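PDB 5YU3: lysine cyclodeaminase from Streptomyces pristinaespiralis, which converts L-lysine to L-pipecolic acid with loss of ammonia, probably through a tightly held NAD, and also recognises L-ornithine and L-2,4-diaminobutyric acid. Local coordinates for residues R43-L52 with W62-P70; T146-H155 with H175-T186. All coordinates share one frame; numbering follows the deposited sequence.

Contact 1: residues R43-L52 with W62-P70; sequences RHLSPLRGGL and WEWMPHREP. With PRO (proline), chain G.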
# COMPACT_ATOMS: atom_id res chain seq x y z
N ARG A 43 -2.64 16.07 16.00
CA ARG A 43 -2.45 15.09 14.95
C ARG A 43 -2.67 13.71 15.56
O ARG A 43 -2.83 13.57 16.78
CB ARG A 43 -1.06 15.19 14.31
CG ARG A 43 -0.87 16.40 13.43
CD ARG A 43 0.53 16.44 12.86
NE ARG A 43 0.85 17.79 12.40
CZ ARG A 43 0.59 18.24 11.18
NH1 ARG A 43 0.02 17.44 10.29
NH2 ARG A 43 0.91 19.48 10.84
N HIS A 44 -2.66 12.68 14.73
CA HIS A 44 -3.05 11.36 15.21
C HIS A 44 -2.08 10.30 14.72
O HIS A 44 -1.53 10.40 13.62
CB HIS A 44 -4.49 11.06 14.78
CG HIS A 44 -5.45 12.12 15.21
ND1 HIS A 44 -5.88 12.25 16.51
CD2 HIS A 44 -6.01 13.15 14.53
CE1 HIS A 44 -6.69 13.29 16.61
NE2 HIS A 44 -6.78 13.86 15.42
N LEU A 45 -1.87 9.29 15.57
CA LEU A 45 -1.07 8.13 15.19
C LEU A 45 -1.59 7.53 13.90
O LEU A 45 -2.80 7.45 13.68
CB LEU A 45 -1.10 7.06 16.29
CG LEU A 45 -0.18 7.13 17.49
CD1 LEU A 45 -0.44 5.90 18.36
CD2 LEU A 45 1.29 7.20 17.06
N SER A 46 -0.65 7.08 13.06
CA SER A 46 -1.01 6.37 11.84
C SER A 46 -1.74 5.07 12.18
O SER A 46 -1.51 4.47 13.23
CB SER A 46 0.25 6.07 11.03
OG SER A 46 1.08 7.23 11.02
N PRO A 47 -2.64 4.62 11.31
CA PRO A 47 -3.26 3.31 11.53
C PRO A 47 -2.20 2.22 11.53
O PRO A 47 -1.07 2.41 11.06
CB PRO A 47 -4.21 3.16 10.34
CG PRO A 47 -3.67 4.27 9.31
CD PRO A 47 -3.18 5.24 10.05
N LEU A 48 -2.56 1.06 12.08
CA LEU A 48 -1.67 -0.09 12.06
C LEU A 48 -1.25 -0.38 10.63
O LEU A 48 -2.07 -0.34 9.70
CB LEU A 48 -2.36 -1.32 12.64
CG LEU A 48 -2.59 -1.44 14.14
CD1 LEU A 48 -3.31 -2.76 14.44
CD2 LEU A 48 -1.27 -1.36 14.87
N ARG A 49 0.03 -0.68 10.44
CA ARG A 49 0.45 -1.10 9.11
C ARG A 49 -0.00 -2.53 8.83
O ARG A 49 -0.50 -3.24 9.72
CB ARG A 49 1.97 -0.97 8.97
CG ARG A 49 2.75 -1.83 9.94
CD ARG A 49 4.25 -1.78 9.64
NE ARG A 49 5.04 -2.40 10.71
CZ ARG A 49 5.96 -1.76 11.42
NH1 ARG A 49 6.23 -0.49 11.17
NH2 ARG A 49 6.63 -2.40 12.38
N GLY A 50 0.17 -2.96 7.58
CA GLY A 50 -0.09 -4.33 7.21
C GLY A 50 1.07 -4.89 6.41
O GLY A 50 1.95 -4.15 5.96
N GLY A 51 1.06 -6.21 6.23
CA GLY A 51 2.17 -6.81 5.51
C GLY A 51 1.89 -8.23 5.08
O GLY A 51 0.91 -8.86 5.48
N LEU A 52 2.80 -8.73 4.24
CA LEU A 52 2.79 -10.08 3.71
C LEU A 52 4.07 -10.78 4.13
O LEU A 52 5.17 -10.33 3.77
CB LEU A 52 2.69 -10.08 2.17
CG LEU A 52 1.44 -9.50 1.51
CD1 LEU A 52 1.74 -9.01 0.10
CD2 LEU A 52 0.35 -10.54 1.49
N TRP A 62 6.96 -7.91 3.84
CA TRP A 62 6.83 -6.74 2.98
C TRP A 62 5.57 -6.01 3.41
O TRP A 62 4.50 -6.62 3.50
CB TRP A 62 6.77 -7.17 1.50
CG TRP A 62 6.77 -6.01 0.57
CD1 TRP A 62 7.85 -5.36 0.06
CD2 TRP A 62 5.61 -5.35 0.04
NE1 TRP A 62 7.44 -4.33 -0.75
CE2 TRP A 62 6.07 -4.30 -0.79
CE3 TRP A 62 4.24 -5.55 0.18
CZ2 TRP A 62 5.20 -3.45 -1.47
CZ3 TRP A 62 3.37 -4.70 -0.50
CH2 TRP A 62 3.86 -3.67 -1.31
N GLU A 63 5.71 -4.72 3.71
CA GLU A 63 4.66 -4.00 4.42
C GLU A 63 4.25 -2.73 3.68
O GLU A 63 5.01 -2.14 2.92
CB GLU A 63 5.10 -3.65 5.84
CG GLU A 63 5.36 -4.88 6.70
CD GLU A 63 5.95 -4.55 8.05
OE1 GLU A 63 6.98 -3.85 8.11
OE2 GLU A 63 5.39 -4.99 9.07
N TRP A 64 3.01 -2.31 3.97
CA TRP A 64 2.46 -1.04 3.52
C TRP A 64 2.10 -0.21 4.75
O TRP A 64 1.53 -0.73 5.71
CB TRP A 64 1.23 -1.25 2.62
CG TRP A 64 0.23 -2.25 3.15
CD1 TRP A 64 -0.84 -1.98 3.96
CD2 TRP A 64 0.22 -3.66 2.93
NE1 TRP A 64 -1.52 -3.14 4.25
CE2 TRP A 64 -0.90 -4.18 3.62
CE3 TRP A 64 1.03 -4.54 2.20
CZ2 TRP A 64 -1.22 -5.55 3.62
CZ3 TRP A 64 0.70 -5.91 2.20
CH2 TRP A 64 -0.41 -6.38 2.91
N MET A 65 2.46 1.07 4.71
CA MET A 65 2.35 1.98 5.85
C MET A 65 1.73 3.29 5.40
O MET A 65 2.44 4.20 4.92
CB MET A 65 3.72 2.20 6.50
CG MET A 65 4.43 0.90 6.84
SD MET A 65 6.12 1.09 7.45
CE MET A 65 5.91 2.26 8.80
N PRO A 66 0.41 3.45 5.53
CA PRO A 66 -0.24 4.70 5.16
C PRO A 66 -0.35 5.70 6.30
O PRO A 66 -0.46 5.35 7.48
CB PRO A 66 -1.64 4.23 4.73
CG PRO A 66 -1.82 2.93 5.66
CD PRO A 66 -0.64 2.38 5.77
N HIS A 67 -0.30 6.98 5.93
CA HIS A 67 -0.63 8.06 6.86
C HIS A 67 -1.34 9.18 6.12
O HIS A 67 -0.83 9.69 5.12
CB HIS A 67 0.60 8.63 7.57
CG HIS A 67 0.26 9.70 8.56
ND1 HIS A 67 -0.10 9.42 9.86
CD2 HIS A 67 0.17 11.04 8.42
CE1 HIS A 67 -0.38 10.54 10.49
NE2 HIS A 67 -0.23 11.55 9.64
N ARG A 68 -2.49 9.60 6.64
CA ARG A 68 -3.30 10.61 5.98
C ARG A 68 -3.26 11.92 6.76
O ARG A 68 -3.43 11.92 7.99
CB ARG A 68 -4.75 10.13 5.83
CG ARG A 68 -5.68 11.20 5.24
CD ARG A 68 -7.01 10.61 4.74
NE ARG A 68 -7.88 11.67 4.23
CZ ARG A 68 -8.92 12.17 4.89
NH1 ARG A 68 -9.25 11.70 6.10
NH2 ARG A 68 -9.64 13.14 4.35
N GLU A 69 -3.03 13.01 6.05
CA GLU A 69 -3.23 14.36 6.57
C GLU A 69 -4.50 14.92 5.94
O GLU A 69 -4.46 15.36 4.78
CB GLU A 69 -2.01 15.24 6.27
CG GLU A 69 -0.83 14.92 7.20
CD GLU A 69 -1.15 15.24 8.66
OE1 GLU A 69 -1.68 16.35 8.90
OE2 GLU A 69 -0.89 14.40 9.55
N PRO A 70 -5.63 14.91 6.64
CA PRO A 70 -6.93 15.16 6.00
C PRO A 70 -6.99 16.49 5.28
O PRO A 70 -6.60 17.53 5.82
CB PRO A 70 -7.91 15.09 7.16
CG PRO A 70 -7.12 14.17 8.22
CD PRO A 70 -5.85 14.43 8.05
N PRO G . 9.70 -1.63 10.26
CA PRO G . 10.34 -0.85 9.08
C PRO G . 9.70 0.56 8.95
O PRO G . 9.91 1.10 7.85
CB PRO G . 10.12 -1.61 8.07
CG PRO G . 10.27 -3.09 8.69
CD PRO G . 10.25 -2.97 9.98
OXT PRO G . 9.06 1.15 9.89
O HOH W 1 -3.19 13.53 11.84
O HOH W 2 0.26 2.93 8.78
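An antiparallel beta hairpin, strands 50-54 and 60-69, forms one edge of the mixed sheet and carries part of the proline pocket. G50 pairs with W64 and L52 with W62 as hydrogen-bonded pairs, W64 N giving to G50 O at 2.9 Å. The indole of W64, with CG in the crowded position between backbone N and carbonyl carbon (chi1 47°), folds back under the neighbouring strand. Both glycines suit this place: their CA atoms lie over the indole face in CH-pi contacts, where a side chain on G50 would run into the ring. L52 CG meets the indole edge at CZ3, 3.7 Å away, and the W64 of the second subunit packs against this ring.

On the pocket side, the extended chain of R49 brings NE 3.1 Å from E63 OE2 in a salt bridge, the two flat groups turned 50° apart. E264 holds R49 NH2, while M65 CE lies at the guanidinium edge and 3.5 Å from proline OXT.

Farther along, S46 OG and H67 ND1 share a 2.7 Å hydrogen bond. The opposite ring nitrogen, H67 NE2, gives to the anti lone pair of E69 OE2 at 2.9 Å, and E69 OE1 takes R43 NH1 in a salt bridge. These bonds fix the imidazole's rotation on the long strand of a beta hairpin that lines a ligand pocket, R49 coming from the loop leading into it and E63 and M65 from its second strand.

Contact 2: residues T146-H155 with H175-T186; sequences TGAQAVTQLH and HRESFARRAAFT. With NAD (nicotinamide-adenine-dinucleotide), chain F.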
# COMPACT_ATOMS: atom_id res chain seq x y z
N THR A 146 25.18 -4.60 13.88
CA THR A 146 25.93 -3.52 13.25
C THR A 146 25.71 -3.56 11.75
O THR A 146 26.66 -3.55 10.96
CB THR A 146 27.42 -3.60 13.59
OG1 THR A 146 27.98 -4.82 13.10
CG2 THR A 146 27.63 -3.51 15.10
N GLY A 147 24.45 -3.62 11.34
CA GLY A 147 24.07 -3.52 9.95
C GLY A 147 23.72 -2.09 9.57
O GLY A 147 24.33 -1.13 10.06
N ALA A 148 22.70 -1.95 8.73
CA ALA A 148 22.38 -0.63 8.19
C ALA A 148 21.83 0.31 9.26
O ALA A 148 22.29 1.45 9.37
CB ALA A 148 21.39 -0.76 7.03
N GLN A 149 20.84 -0.13 10.05
CA GLN A 149 20.26 0.80 11.02
C GLN A 149 21.29 1.25 12.05
O GLN A 149 21.25 2.39 12.53
CB GLN A 149 19.06 0.18 11.74
CG GLN A 149 17.87 -0.17 10.84
CD GLN A 149 17.56 0.89 9.80
OE1 GLN A 149 17.37 2.06 10.13
NE2 GLN A 149 17.50 0.47 8.53
N ALA A 150 22.23 0.37 12.40
CA ALA A 150 23.23 0.73 13.40
C ALA A 150 24.00 1.97 12.98
O ALA A 150 24.40 2.77 13.84
CB ALA A 150 24.18 -0.45 13.63
N VAL A 151 24.19 2.17 11.67
CA VAL A 151 24.91 3.35 11.20
C VAL A 151 24.18 4.62 11.61
O VAL A 151 24.77 5.54 12.19
CB VAL A 151 25.13 3.28 9.68
CG1 VAL A 151 25.78 4.58 9.15
CG2 VAL A 151 25.97 2.05 9.32
N THR A 152 22.86 4.69 11.35
CA THR A 152 22.15 5.91 11.69
C THR A 152 21.76 5.98 13.16
O THR A 152 21.52 7.08 13.67
CB THR A 152 20.91 6.10 10.81
OG1 THR A 152 20.16 4.89 10.78
CG2 THR A 152 21.32 6.49 9.37
N GLN A 153 21.68 4.84 13.86
CA GLN A 153 21.55 4.88 15.31
C GLN A 153 22.74 5.61 15.93
O GLN A 153 22.57 6.55 16.71
CB GLN A 153 21.43 3.47 15.90
CG GLN A 153 20.14 2.72 15.52
CD GLN A 153 18.90 3.35 16.13
OE1 GLN A 153 18.83 3.54 17.35
NE2 GLN A 153 17.93 3.70 15.28
N LEU A 154 23.95 5.18 15.57
CA LEU A 154 25.15 5.83 16.09
C LEU A 154 25.19 7.30 15.65
O LEU A 154 25.46 8.19 16.47
CB LEU A 154 26.40 5.09 15.61
CG LEU A 154 27.70 5.88 15.82
CD1 LEU A 154 27.90 6.19 17.29
CD2 LEU A 154 28.87 5.10 15.30
N HIS A 155 24.88 7.58 14.39
CA HIS A 155 24.98 8.95 13.91
C HIS A 155 24.01 9.86 14.64
O HIS A 155 24.41 10.89 15.21
CB HIS A 155 24.75 9.00 12.40
CG HIS A 155 24.83 10.38 11.84
ND1 HIS A 155 24.06 10.81 10.77
CD2 HIS A 155 25.58 11.44 12.20
CE1 HIS A 155 24.34 12.07 10.51
NE2 HIS A 155 25.26 12.48 11.36
N HIS A 175 30.47 -8.41 9.68
CA HIS A 175 29.64 -7.21 9.83
C HIS A 175 30.06 -6.37 11.03
O HIS A 175 29.97 -5.14 10.97
CB HIS A 175 28.17 -7.61 9.95
CG HIS A 175 27.61 -8.23 8.71
ND1 HIS A 175 26.27 -8.46 8.53
CD2 HIS A 175 28.22 -8.66 7.58
CE1 HIS A 175 26.07 -9.01 7.34
NE2 HIS A 175 27.24 -9.14 6.75
N ARG A 176 30.53 -6.99 12.11
CA ARG A 176 31.00 -6.19 13.23
C ARG A 176 32.38 -5.60 12.94
O ARG A 176 32.69 -4.51 13.40
CB ARG A 176 31.01 -7.02 14.51
CG ARG A 176 31.95 -8.21 14.51
CD ARG A 176 31.74 -9.06 15.77
NE ARG A 176 32.71 -10.15 15.87
CZ ARG A 176 32.39 -11.44 15.94
NH1 ARG A 176 31.13 -11.84 15.90
NH2 ARG A 176 33.36 -12.35 16.04
N GLU A 177 33.20 -6.30 12.16
CA GLU A 177 34.54 -5.79 11.86
C GLU A 177 34.51 -4.64 10.86
O GLU A 177 35.40 -3.79 10.89
CB GLU A 177 35.44 -6.93 11.36
CG GLU A 177 35.98 -7.77 12.53
CD GLU A 177 36.31 -9.20 12.13
OE1 GLU A 177 36.16 -10.10 12.99
OE2 GLU A 177 36.73 -9.42 10.98
N SER A 178 33.50 -4.58 10.00
CA SER A 178 33.39 -3.49 9.04
C SER A 178 32.72 -2.25 9.63
O SER A 178 32.69 -1.21 8.95
CB SER A 178 32.61 -3.93 7.80
OG SER A 178 31.23 -4.10 8.11
N PHE A 179 32.18 -2.33 10.85
CA PHE A 179 31.37 -1.23 11.33
C PHE A 179 32.22 0.02 11.57
O PHE A 179 31.77 1.13 11.27
CB PHE A 179 30.61 -1.61 12.61
CG PHE A 179 29.68 -0.54 13.07
CD1 PHE A 179 28.54 -0.24 12.32
CD2 PHE A 179 29.96 0.22 14.20
CE1 PHE A 179 27.68 0.77 12.72
CE2 PHE A 179 29.12 1.24 14.61
CZ PHE A 179 27.97 1.51 13.86
N ALA A 180 33.44 -0.14 12.09
CA ALA A 180 34.26 1.03 12.39
C ALA A 180 34.46 1.90 11.15
O ALA A 180 34.40 3.14 11.24
CB ALA A 180 35.60 0.60 12.98
N ARG A 181 34.68 1.30 9.98
CA ARG A 181 34.85 2.11 8.78
C ARG A 181 33.57 2.83 8.40
O ARG A 181 33.60 4.00 7.98
CB ARG A 181 35.33 1.26 7.61
CG ARG A 181 35.64 2.08 6.36
CD ARG A 181 36.57 1.33 5.41
NE ARG A 181 36.97 2.13 4.25
CZ ARG A 181 36.18 2.47 3.24
NH1 ARG A 181 34.91 2.06 3.22
NH2 ARG A 181 36.65 3.20 2.23
N ARG A 182 32.42 2.16 8.51
CA ARG A 182 31.15 2.82 8.20
C ARG A 182 30.83 3.94 9.19
O ARG A 182 30.14 4.90 8.84
CB ARG A 182 30.02 1.79 8.19
CG ARG A 182 30.04 0.86 6.98
CD ARG A 182 28.90 -0.16 7.03
NE ARG A 182 29.25 -1.33 7.82
CZ ARG A 182 28.48 -1.89 8.76
NH1 ARG A 182 27.28 -1.37 9.03
NH2 ARG A 182 28.90 -2.96 9.41
N ALA A 183 31.32 3.83 10.43
CA ALA A 183 31.03 4.79 11.49
C ALA A 183 32.05 5.92 11.59
O ALA A 183 31.82 6.88 12.34
CB ALA A 183 30.99 4.08 12.85
N ALA A 184 33.16 5.83 10.85
CA ALA A 184 34.31 6.70 11.09
C ALA A 184 33.94 8.18 11.05
O ALA A 184 34.43 8.97 11.87
CB ALA A 184 35.40 6.40 10.05
N PHE A 185 33.06 8.57 10.11
CA PHE A 185 32.76 9.99 9.92
C PHE A 185 32.17 10.63 11.17
O PHE A 185 32.29 11.85 11.33
CB PHE A 185 31.80 10.18 8.73
CG PHE A 185 30.34 9.89 9.04
CD1 PHE A 185 29.85 8.60 8.95
CD2 PHE A 185 29.47 10.91 9.41
CE1 PHE A 185 28.50 8.32 9.23
CE2 PHE A 185 28.13 10.64 9.70
CZ PHE A 185 27.65 9.35 9.60
N THR A 186 31.56 9.84 12.06
CA THR A 186 30.94 10.39 13.26
C THR A 186 31.95 10.82 14.30
O THR A 186 31.60 11.58 15.21
CB THR A 186 30.01 9.36 13.92
OG1 THR A 186 30.79 8.26 14.38
CG2 THR A 186 28.97 8.86 12.91
PA NAD F . 20.68 -5.34 8.42
O1A NAD F . 20.50 -6.68 7.76
O2A NAD F . 21.43 -4.24 7.70
O5B NAD F . 21.48 -5.57 9.80
C5B NAD F . 20.98 -6.50 10.77
C4B NAD F . 22.20 -7.06 11.49
O4B NAD F . 21.76 -7.87 12.59
C3B NAD F . 23.01 -7.99 10.58
O3B NAD F . 24.36 -7.50 10.45
C2B NAD F . 22.97 -9.33 11.30
O2B NAD F . 24.18 -10.08 11.20
C1B NAD F . 22.72 -8.91 12.73
N9A NAD F . 22.18 -9.93 13.64
C8A NAD F . 21.28 -10.91 13.37
N7A NAD F . 21.02 -11.64 14.50
C5A NAD F . 21.76 -11.10 15.50
C6A NAD F . 21.98 -11.36 16.94
N6A NAD F . 21.32 -12.36 17.57
N1A NAD F . 22.83 -10.54 17.60
C2A NAD F . 23.49 -9.53 17.01
N3A NAD F . 23.36 -9.24 15.70
C4A NAD F . 22.51 -9.98 14.92
O3 NAD F . 19.20 -4.81 8.82
PN NAD F . 18.80 -3.36 9.38
O1N NAD F . 19.93 -2.86 10.25
O2N NAD F . 18.32 -2.53 8.21
O5D NAD F . 17.50 -3.69 10.27
C5D NAD F . 17.65 -4.31 11.55
C4D NAD F . 16.27 -4.41 12.21
O4D NAD F . 15.70 -3.11 12.34
C3D NAD F . 15.29 -5.22 11.36
O3D NAD F . 14.44 -5.98 12.25
C2D NAD F . 14.45 -4.15 10.70
O2D NAD F . 13.18 -4.64 10.25
C1D NAD F . 14.36 -3.15 11.83
N1N NAD F . 13.94 -1.81 11.45
C2N NAD F . 13.22 -1.10 12.33
C3N NAD F . 12.78 0.18 12.03
C7N NAD F . 12.00 0.93 13.06
O7N NAD F . 11.41 1.95 12.75
N7N NAD F . 12.00 0.47 14.32
C4N NAD F . 13.13 0.77 10.81
C5N NAD F . 13.91 0.02 9.93
C6N NAD F . 14.32 -1.27 10.27
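T146 O is gripped end-on by both terminal nitrogens of R182, NH2 at 2.8 Å and NH1 at 3.0 Å. The oxygen lies in the guanidinium plane, yet the two donors differ: NH2 comes nearly along the C=O axis, whereas NH1 stands above the carbonyl plane. A bend at chi3 (-85°) turns the arginine's end to this backbone, and NH2 also gives to S178 OG at 2.9 Å, fixing the group's rotation. With an alanine at R182, T146 O would probably lose both donors, and S178 OG its N-H partner.

The turn after T146 fits the glycine-rich strand-turn-helix of a Rossmann-type dinucleotide site: A148 N and Q149 N bind the NAD phosphates, and G147, bare of a side chain, lets the ribose-phosphate oxygen O5B come close. H175 ND1 binds the ribose hydroxyl O3B at 2.9 Å.

Side chains of T146 and of helix 148-160 pack against F179 and A183 of helix 179-183. T146 CG2 lies over one face of F179, A150 CB reaches its CE1 at 3.8 Å, and L154 CD2 presses tightly on A183 CB. At the far end the edge of F185 meets the face of H155, planes 67° apart, while H155 ND1 bonds Y341 of the second subunit.

Contact 1 and contact 2 lie on opposite sides of the chain's centre, their own centres 29 Å apart and their nearest atoms about 11 Å apart, so they do not touch. Bound ligands span the interval. Residues 43-52 and 62-70 supply R49, E63 and M65 to the proline pocket, which K77 and R121 help complete, whereas 146-155 and 175-186 hold the phosphates and adenosine ribose of NAD. The R49 side chain comes about 6 Å from the cofactor, while G147 is about 14 Å from proline. Contact 1 thus lines the proline end and contact 2 the adenosine and phosphate end of what is probably one active site, and both also touch the second subunit.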